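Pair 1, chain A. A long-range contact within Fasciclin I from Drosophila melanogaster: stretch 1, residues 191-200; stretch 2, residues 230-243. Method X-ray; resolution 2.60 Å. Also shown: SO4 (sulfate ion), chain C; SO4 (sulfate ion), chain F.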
# COMPACT_ATOMS: atom_id res chain seq x y z
N GLN A 191 8.72 -18.42 2.85
CA GLN A 191 8.35 -19.66 2.18
C GLN A 191 6.85 -19.77 1.91
O GLN A 191 6.41 -20.69 1.23
CB GLN A 191 8.82 -20.85 3.02
CG GLN A 191 10.33 -20.94 3.15
CD GLN A 191 10.76 -21.73 4.37
OE1 GLN A 191 11.94 -22.04 4.54
NE2 GLN A 191 9.80 -22.06 5.24
N ARG A 192 6.08 -18.84 2.46
CA ARG A 192 4.63 -18.81 2.27
C ARG A 192 4.26 -17.48 1.63
O ARG A 192 5.09 -16.58 1.52
CB ARG A 192 3.92 -18.93 3.62
CG ARG A 192 4.58 -19.88 4.61
CD ARG A 192 4.23 -21.34 4.35
NE ARG A 192 2.84 -21.64 4.69
CZ ARG A 192 2.32 -22.87 4.71
NH1 ARG A 192 3.08 -23.93 4.43
NH2 ARG A 192 1.04 -23.05 5.02
N ARG A 193 3.01 -17.36 1.21
CA ARG A 193 2.54 -16.12 0.62
C ARG A 193 1.31 -15.68 1.40
O ARG A 193 0.32 -16.40 1.47
CB ARG A 193 2.22 -16.32 -0.86
CG ARG A 193 3.45 -16.31 -1.74
CD ARG A 193 4.14 -14.94 -1.71
NE ARG A 193 5.42 -14.92 -2.42
CZ ARG A 193 6.55 -15.43 -1.93
NH1 ARG A 193 6.56 -16.01 -0.74
NH2 ARG A 193 7.68 -15.35 -2.64
N PHE A 194 1.39 -14.49 2.00
CA PHE A 194 0.28 -13.99 2.79
C PHE A 194 -0.51 -12.88 2.13
O PHE A 194 0.04 -12.03 1.43
CB PHE A 194 0.76 -13.45 4.14
CG PHE A 194 1.63 -14.38 4.90
CD1 PHE A 194 2.99 -14.44 4.64
CD2 PHE A 194 1.11 -15.16 5.93
CE1 PHE A 194 3.84 -15.24 5.40
CE2 PHE A 194 1.94 -15.97 6.70
CZ PHE A 194 3.31 -16.01 6.43
N THR A 195 -1.81 -12.89 2.38
CA THR A 195 -2.71 -11.86 1.90
C THR A 195 -3.37 -11.38 3.19
O THR A 195 -4.35 -11.97 3.66
CB THR A 195 -3.75 -12.42 0.94
OG1 THR A 195 -3.09 -12.89 -0.24
CG2 THR A 195 -4.74 -11.36 0.55
N TYR A 196 -2.81 -10.32 3.77
CA TYR A 196 -3.30 -9.79 5.04
C TYR A 196 -4.23 -8.59 4.86
O TYR A 196 -3.83 -7.55 4.32
CB TYR A 196 -2.09 -9.39 5.90
CG TYR A 196 -2.34 -9.29 7.40
CD1 TYR A 196 -1.34 -8.83 8.26
CD2 TYR A 196 -3.57 -9.64 7.97
CE1 TYR A 196 -1.54 -8.70 9.63
CE2 TYR A 196 -3.79 -9.52 9.34
CZ TYR A 196 -2.77 -9.05 10.17
OH TYR A 196 -3.00 -8.88 11.52
N PHE A 197 -5.48 -8.75 5.30
CA PHE A 197 -6.45 -7.68 5.24
C PHE A 197 -6.27 -6.94 6.54
O PHE A 197 -6.78 -7.35 7.58
CB PHE A 197 -7.88 -8.22 5.12
CG PHE A 197 -8.13 -8.98 3.86
CD1 PHE A 197 -7.76 -10.31 3.77
CD2 PHE A 197 -8.66 -8.34 2.74
CE1 PHE A 197 -7.90 -11.01 2.58
CE2 PHE A 197 -8.80 -9.03 1.53
CZ PHE A 197 -8.42 -10.37 1.45
N VAL A 198 -5.52 -5.84 6.47
CA VAL A 198 -5.19 -5.04 7.64
C VAL A 198 -6.07 -3.83 7.95
O VAL A 198 -6.11 -2.87 7.18
CB VAL A 198 -3.76 -4.50 7.54
CG1 VAL A 198 -3.44 -3.68 8.76
CG2 VAL A 198 -2.78 -5.65 7.39
N PRO A 199 -6.78 -3.86 9.08
CA PRO A 199 -7.62 -2.71 9.40
C PRO A 199 -6.68 -1.53 9.74
O PRO A 199 -5.69 -1.71 10.45
CB PRO A 199 -8.41 -3.18 10.62
CG PRO A 199 -8.49 -4.68 10.41
CD PRO A 199 -7.10 -5.01 9.95
N ARG A 200 -6.98 -0.34 9.23
CA ARG A 200 -6.15 0.83 9.50
C ARG A 200 -6.44 1.31 10.92
O ARG A 200 -7.43 0.89 11.53
CB ARG A 200 -6.48 1.95 8.52
CG ARG A 200 -7.92 2.39 8.60
CD ARG A 200 -8.29 3.32 7.47
NE ARG A 200 -7.52 4.56 7.52
CZ ARG A 200 -7.83 5.65 6.83
NH1 ARG A 200 -8.91 5.66 6.04
NH2 ARG A 200 -7.08 6.74 6.93
N ILE A 230 -8.93 -13.25 16.04
CA ILE A 230 -9.48 -12.17 15.21
C ILE A 230 -8.58 -11.90 14.01
O ILE A 230 -9.05 -11.80 12.88
CB ILE A 230 -9.61 -10.84 16.01
CG1 ILE A 230 -10.52 -11.03 17.23
CG2 ILE A 230 -10.18 -9.74 15.11
CD1 ILE A 230 -11.99 -11.29 16.87
N LEU A 231 -7.28 -11.79 14.25
CA LEU A 231 -6.31 -11.55 13.20
C LEU A 231 -6.20 -12.70 12.22
O LEU A 231 -6.12 -12.49 11.01
CB LEU A 231 -4.95 -11.23 13.80
CG LEU A 231 -4.60 -9.77 14.11
CD1 LEU A 231 -5.86 -8.92 14.23
CD2 LEU A 231 -3.76 -9.71 15.37
N GLU A 232 -6.18 -13.93 12.72
CA GLU A 232 -6.07 -15.09 11.82
C GLU A 232 -7.21 -15.09 10.83
O GLU A 232 -7.11 -15.69 9.76
CB GLU A 232 -6.08 -16.39 12.62
CG GLU A 232 -4.95 -16.45 13.63
CD GLU A 232 -4.93 -17.76 14.39
OE1 GLU A 232 -6.03 -18.32 14.62
OE2 GLU A 232 -3.83 -18.19 14.79
N ARG A 233 -8.31 -14.43 11.18
CA ARG A 233 -9.46 -14.35 10.30
C ARG A 233 -9.12 -13.41 9.14
O ARG A 233 -9.69 -13.53 8.06
CB ARG A 233 -10.66 -13.82 11.08
CG ARG A 233 -11.90 -13.56 10.24
CD ARG A 233 -12.97 -12.85 11.04
NE ARG A 233 -13.60 -13.71 12.04
CZ ARG A 233 -14.46 -13.28 12.95
NH1 ARG A 233 -14.80 -12.00 12.97
NH2 ARG A 233 -14.99 -14.11 13.84
N HIS A 234 -8.19 -12.48 9.37
CA HIS A 234 -7.80 -11.53 8.34
C HIS A 234 -6.64 -12.00 7.47
O HIS A 234 -6.33 -11.38 6.45
CB HIS A 234 -7.41 -10.19 8.96
CG HIS A 234 -8.51 -9.50 9.70
ND1 HIS A 234 -9.01 -9.98 10.90
CD2 HIS A 234 -9.20 -8.37 9.43
CE1 HIS A 234 -9.96 -9.17 11.33
NE2 HIS A 234 -10.10 -8.19 10.46
N LEU A 235 -6.01 -13.10 7.88
CA LEU A 235 -4.84 -13.62 7.18
C LEU A 235 -5.01 -14.87 6.32
O LEU A 235 -5.22 -15.96 6.84
CB LEU A 235 -3.72 -13.88 8.19
CG LEU A 235 -2.37 -14.29 7.60
CD1 LEU A 235 -1.80 -13.12 6.81
CD2 LEU A 235 -1.41 -14.70 8.72
N ALA A 236 -4.89 -14.68 5.01
CA ALA A 236 -5.01 -15.76 4.05
C ALA A 236 -3.62 -16.31 3.73
O ALA A 236 -2.72 -15.56 3.36
CB ALA A 236 -5.68 -15.27 2.78
N ILE A 237 -3.46 -17.62 3.87
CA ILE A 237 -2.16 -18.25 3.62
C ILE A 237 -2.24 -19.30 2.52
O ILE A 237 -2.94 -20.30 2.67
CB ILE A 237 -1.64 -18.93 4.91
CG1 ILE A 237 -1.67 -17.91 6.06
CG2 ILE A 237 -0.25 -19.49 4.67
CD1 ILE A 237 -1.34 -18.50 7.44
N SER A 238 -1.53 -19.08 1.42
CA SER A 238 -1.49 -20.05 0.33
C SER A 238 -0.17 -19.94 -0.43
O SER A 238 0.76 -19.27 0.01
CB SER A 238 -2.69 -19.87 -0.63
OG SER A 238 -2.56 -18.75 -1.47
N ASP A 239 -0.07 -20.64 -1.56
CA ASP A 239 1.15 -20.61 -2.34
C ASP A 239 1.22 -19.33 -3.18
O ASP A 239 2.28 -18.98 -3.69
CB ASP A 239 1.22 -21.85 -3.24
CG ASP A 239 0.06 -21.94 -4.20
OD1 ASP A 239 -1.04 -21.46 -3.86
OD2 ASP A 239 0.23 -22.51 -5.30
N LYS A 240 0.09 -18.65 -3.31
CA LYS A 240 0.06 -17.41 -4.09
C LYS A 240 -0.61 -16.26 -3.33
O LYS A 240 -1.23 -16.46 -2.29
CB LYS A 240 -0.66 -17.64 -5.42
CG LYS A 240 -2.13 -17.97 -5.29
CD LYS A 240 -2.75 -18.15 -6.66
CE LYS A 240 -4.22 -18.48 -6.54
NZ LYS A 240 -4.85 -18.71 -7.88
N GLU A 241 -0.45 -15.05 -3.85
CA GLU A 241 -1.05 -13.87 -3.24
C GLU A 241 -2.19 -13.39 -4.09
O GLU A 241 -2.17 -13.52 -5.32
CB GLU A 241 -0.02 -12.76 -3.07
CG GLU A 241 0.86 -12.50 -4.28
CD GLU A 241 1.98 -11.54 -3.95
OE1 GLU A 241 1.73 -10.32 -3.95
OE2 GLU A 241 3.11 -12.02 -3.67
N TYR A 242 -3.20 -12.83 -3.45
CA TYR A 242 -4.35 -12.37 -4.19
C TYR A 242 -4.40 -10.86 -4.30
O TYR A 242 -4.37 -10.15 -3.29
CB TYR A 242 -5.62 -12.90 -3.53
CG TYR A 242 -5.65 -14.41 -3.44
CD1 TYR A 242 -4.90 -15.09 -2.48
CD2 TYR A 242 -6.39 -15.16 -4.36
CE1 TYR A 242 -4.90 -16.48 -2.44
CE2 TYR A 242 -6.39 -16.55 -4.32
CZ TYR A 242 -5.64 -17.20 -3.36
OH TYR A 242 -5.64 -18.58 -3.33
N THR A 243 -4.44 -10.35 -5.53
CA THR A 243 -4.54 -8.91 -5.70
C THR A 243 -6.02 -8.62 -5.61
O THR A 243 -6.86 -9.50 -5.81
CB THR A 243 -4.01 -8.41 -7.06
OG1 THR A 243 -4.83 -8.90 -8.12
CG2 THR A 243 -2.58 -8.87 -7.27
S SO4 C . -5.22 6.30 10.00
O1 SO4 C . -3.78 6.08 9.94
O2 SO4 C . -5.91 5.00 9.88
O3 SO4 C . -5.61 6.92 11.27
O4 SO4 C . -5.62 7.18 8.88
S SO4 F . -14.26 -17.26 12.09
O1 SO4 F . -12.96 -17.19 11.37
O2 SO4 F . -14.92 -18.55 11.79
O3 SO4 F . -14.02 -17.15 13.55
O4 SO4 F . -15.13 -16.14 11.64
O HOH W 1 -1.97 -15.40 0.29

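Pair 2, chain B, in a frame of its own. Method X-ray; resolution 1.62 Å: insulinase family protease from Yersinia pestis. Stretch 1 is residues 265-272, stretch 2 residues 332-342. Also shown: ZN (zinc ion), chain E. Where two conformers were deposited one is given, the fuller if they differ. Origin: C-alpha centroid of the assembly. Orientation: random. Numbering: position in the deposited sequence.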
# COMPACT_ATOMS: atom_id res chain seq x y z
N ALA B 265 -19.47 11.60 9.28
CA ALA B 265 -20.39 12.77 9.41
C ALA B 265 -21.69 12.56 8.64
O ALA B 265 -22.78 12.99 9.06
CB ALA B 265 -19.72 14.07 8.95
N GLN B 266 -21.57 11.88 7.50
CA GLN B 266 -22.71 11.67 6.61
C GLN B 266 -22.50 10.33 5.92
O GLN B 266 -21.51 9.66 6.18
CB GLN B 266 -22.86 12.81 5.60
CG GLN B 266 -21.74 13.03 4.65
CD GLN B 266 -20.51 13.75 5.25
OE1 GLN B 266 -20.53 14.98 5.48
NE2 GLN B 266 -19.42 12.99 5.46
N ASP B 267 -23.44 9.93 5.07
CA ASP B 267 -23.30 8.61 4.39
C ASP B 267 -22.15 8.63 3.40
O ASP B 267 -21.85 9.66 2.82
CB ASP B 267 -24.58 8.21 3.63
CG ASP B 267 -25.75 7.87 4.53
OD1 ASP B 267 -25.59 7.92 5.76
OD2 ASP B 267 -26.85 7.57 4.01
N THR B 268 -21.55 7.46 3.17
CA THR B 268 -20.79 7.26 1.94
C THR B 268 -21.34 6.02 1.29
O THR B 268 -21.28 4.96 1.89
CB THR B 268 -19.29 7.07 2.19
OG1 THR B 268 -18.77 8.28 2.77
CG2 THR B 268 -18.57 6.77 0.91
N LEU B 269 -21.92 6.13 0.11
CA LEU B 269 -22.20 4.97 -0.69
C LEU B 269 -21.03 4.69 -1.60
O LEU B 269 -20.63 5.55 -2.41
CB LEU B 269 -23.47 5.23 -1.56
CG LEU B 269 -23.79 4.09 -2.54
CD1 LEU B 269 -24.11 2.83 -1.71
CD2 LEU B 269 -24.96 4.42 -3.44
N SER B 270 -20.47 3.47 -1.49
CA SER B 270 -19.35 3.07 -2.33
C SER B 270 -19.87 2.07 -3.37
O SER B 270 -20.62 1.15 -3.03
CB SER B 270 -18.20 2.51 -1.51
OG SER B 270 -17.68 3.55 -0.62
N LEU B 271 -19.52 2.32 -4.62
CA LEU B 271 -19.78 1.40 -5.73
C LEU B 271 -18.44 0.73 -5.93
O LEU B 271 -17.45 1.37 -6.38
CB LEU B 271 -20.23 2.18 -6.99
CG LEU B 271 -21.37 3.18 -6.84
CD1 LEU B 271 -21.71 3.75 -8.25
CD2 LEU B 271 -22.62 2.64 -6.18
N MSE B 272 -18.36 -0.57 -5.61
CA MSE B 272 -17.08 -1.29 -5.51
C MSE B 272 -16.96 -2.40 -6.49
O MSE B 272 -17.92 -3.10 -6.75
CB MSE B 272 -16.87 -2.04 -4.18
CG MSE B 272 -17.56 -1.59 -2.96
SE MSE B 272 -16.15 -1.55 -1.69
CE MSE B 272 -15.49 0.01 -2.59
N ILE B 332 -15.85 3.86 -6.37
CA ILE B 332 -16.39 5.23 -6.49
C ILE B 332 -17.13 5.50 -5.23
O ILE B 332 -18.07 4.80 -4.88
CB ILE B 332 -17.35 5.38 -7.69
CG1 ILE B 332 -16.65 4.88 -8.93
CG2 ILE B 332 -17.90 6.82 -7.71
CD1 ILE B 332 -17.54 4.66 -10.14
N HIS B 333 -16.72 6.57 -4.54
CA HIS B 333 -17.34 6.92 -3.29
C HIS B 333 -18.23 8.15 -3.45
O HIS B 333 -17.79 9.19 -3.97
CB HIS B 333 -16.30 7.28 -2.26
CG HIS B 333 -15.30 6.21 -2.00
ND1 HIS B 333 -15.65 4.99 -1.47
CD2 HIS B 333 -13.95 6.22 -2.08
CE1 HIS B 333 -14.56 4.28 -1.28
NE2 HIS B 333 -13.51 4.99 -1.65
N LEU B 334 -19.46 8.02 -3.00
CA LEU B 334 -20.41 9.11 -3.00
C LEU B 334 -20.65 9.52 -1.58
O LEU B 334 -21.35 8.86 -0.84
CB LEU B 334 -21.75 8.67 -3.60
CG LEU B 334 -21.87 8.36 -5.08
CD1 LEU B 334 -20.99 7.19 -5.51
CD2 LEU B 334 -23.36 8.12 -5.43
N ASN B 335 -20.10 10.68 -1.21
CA ASN B 335 -20.29 11.17 0.15
C ASN B 335 -21.49 12.12 0.13
O ASN B 335 -21.49 13.10 -0.63
CB ASN B 335 -19.02 11.88 0.67
CG ASN B 335 -19.18 12.41 2.10
OD1 ASN B 335 -19.08 11.65 3.08
ND2 ASN B 335 -19.50 13.69 2.22
N THR B 336 -22.52 11.77 0.87
CA THR B 336 -23.80 12.44 0.78
C THR B 336 -24.59 12.32 2.06
O THR B 336 -24.58 11.27 2.71
CB THR B 336 -24.65 11.84 -0.37
OG1 THR B 336 -25.96 12.42 -0.35
CG2 THR B 336 -24.74 10.29 -0.24
N PRO B 337 -25.31 13.40 2.44
CA PRO B 337 -26.32 13.20 3.47
C PRO B 337 -27.32 12.15 3.04
O PRO B 337 -27.63 12.01 1.85
CB PRO B 337 -27.00 14.60 3.60
CG PRO B 337 -26.03 15.53 3.01
CD PRO B 337 -25.36 14.76 1.88
N VAL B 338 -27.82 11.40 4.00
CA VAL B 338 -28.82 10.37 3.73
C VAL B 338 -30.08 10.91 2.98
O VAL B 338 -30.64 10.20 2.09
CB VAL B 338 -29.17 9.62 5.01
CG1 VAL B 338 -29.94 10.52 6.05
CG2 VAL B 338 -29.99 8.39 4.68
N GLU B 339 -30.46 12.15 3.27
CA GLU B 339 -31.61 12.81 2.65
C GLU B 339 -31.42 12.98 1.14
O GLU B 339 -32.39 13.11 0.40
CB GLU B 339 -31.84 14.17 3.31
CG GLU B 339 -32.35 14.07 4.75
CD GLU B 339 -31.28 13.91 5.85
OE1 GLU B 339 -30.06 13.78 5.56
OE2 GLU B 339 -31.70 13.88 7.03
N ASN B 340 -30.16 13.01 0.70
CA ASN B 340 -29.83 13.19 -0.72
C ASN B 340 -29.26 11.93 -1.37
O ASN B 340 -28.89 11.95 -2.52
CB ASN B 340 -28.78 14.29 -0.84
CG ASN B 340 -29.20 15.60 -0.19
OD1 ASN B 340 -28.52 16.09 0.71
ND2 ASN B 340 -30.29 16.15 -0.63
N LEU B 341 -29.22 10.82 -0.63
CA LEU B 341 -28.63 9.57 -1.11
C LEU B 341 -29.21 9.04 -2.42
O LEU B 341 -28.46 8.79 -3.36
CB LEU B 341 -28.78 8.51 -0.03
CG LEU B 341 -28.23 7.12 -0.35
CD1 LEU B 341 -26.73 7.02 -0.68
CD2 LEU B 341 -28.54 6.18 0.85
N THR B 342 -30.52 8.84 -2.48
CA THR B 342 -31.13 8.28 -3.67
C THR B 342 -30.90 9.17 -4.90
O THR B 342 -30.52 8.68 -5.95
CB THR B 342 -32.59 7.97 -3.49
OG1 THR B 342 -32.81 7.12 -2.36
CG2 THR B 342 -33.14 7.32 -4.73
ZN ZN E . -11.57 4.14 -1.36
O HOH W 2 -26.16 11.19 6.36
O HOH W 3 -11.74 2.17 -0.73
O HOH W 4 -10.80 5.20 0.28

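A backbone arrangement fixes which positions face each other but leaves open how they are filled, and the two pairs illustrate this well. In each, two antiparallel strands lie side by side, their directions 168° apart in pair 1 and 161° in pair 2, and 14 central residues superpose with an RMSD of 0.9 Å. The main-chain ladder is retained: Ala A236 N donates to Thr A195 O at 3.1 Å, and at the matching positions Leu B334 N donates to Leu B269 O at 2.8 Å. One rung further, Phe A197 N to His A234 O (3.0 Å) corresponds to Leu B271 N to Ile B332 O (2.9 Å).

On one face of pair 1, Phe A194, Tyr A196, Leu A235 and Ile A237 form an apolar cluster. Phe A194 CD2 lies 3.7 Å from Leu A235 CD1 and 3.9 Å from Ile A237 CG1, while Tyr A196 CB meets the same Leu A235 CD1 at 3.9 Å. The matched positions of pair 2 are Thr B268, Ser B270, His B333 and Asn B335, smaller or polar groups that use the same neighbourhood differently. Where Tyr A196 and Leu A235 pack by carbon, His B333 ND1 donates a 2.6 Å hydrogen bond to Ser B270 OG. This bond holds the edge of the imidazole, whose other nitrogen, His B333 NE2, binds ZN at 2.1 Å. Thr B268 CG2 still touches His B333 CB at 3.9 Å, an echo of the contact between Phe A194 and Leu A235.

On the opposite face the larger apolar pair belongs to pair 2. There, Leu B269 and Leu B334 are apolar partners, CB to CB at 4.4 Å, and Leu B341 packs against the first of them, its CD1 3.8 Å from Leu B269 CB. Thr A195 and Ala A236 stand at these positions in pair 1, their CB atoms 3.9 Å apart. The threonine hydroxyl instead recruits the following segment: Tyr A242 N donates to Thr A195 OG1 at 3.2 Å. A water bonds to that same OG1 at 2.8 Å and donates to Arg A193 O at 2.8 Å, tying side chain to main chain.

At the next pair on this face, Arg A193 with Ser A238 matches Asp B267 with Thr B336. Arg A193 NE forms a long salt bridge with Glu A241 OE2 at 3.9 Å; Asp B267 instead brings OD2 to 3.3 Å from Val B338 CB. One ladder thus accepts an apolar cluster on one face in pair 1 and a leucine pair on the other face in pair 2.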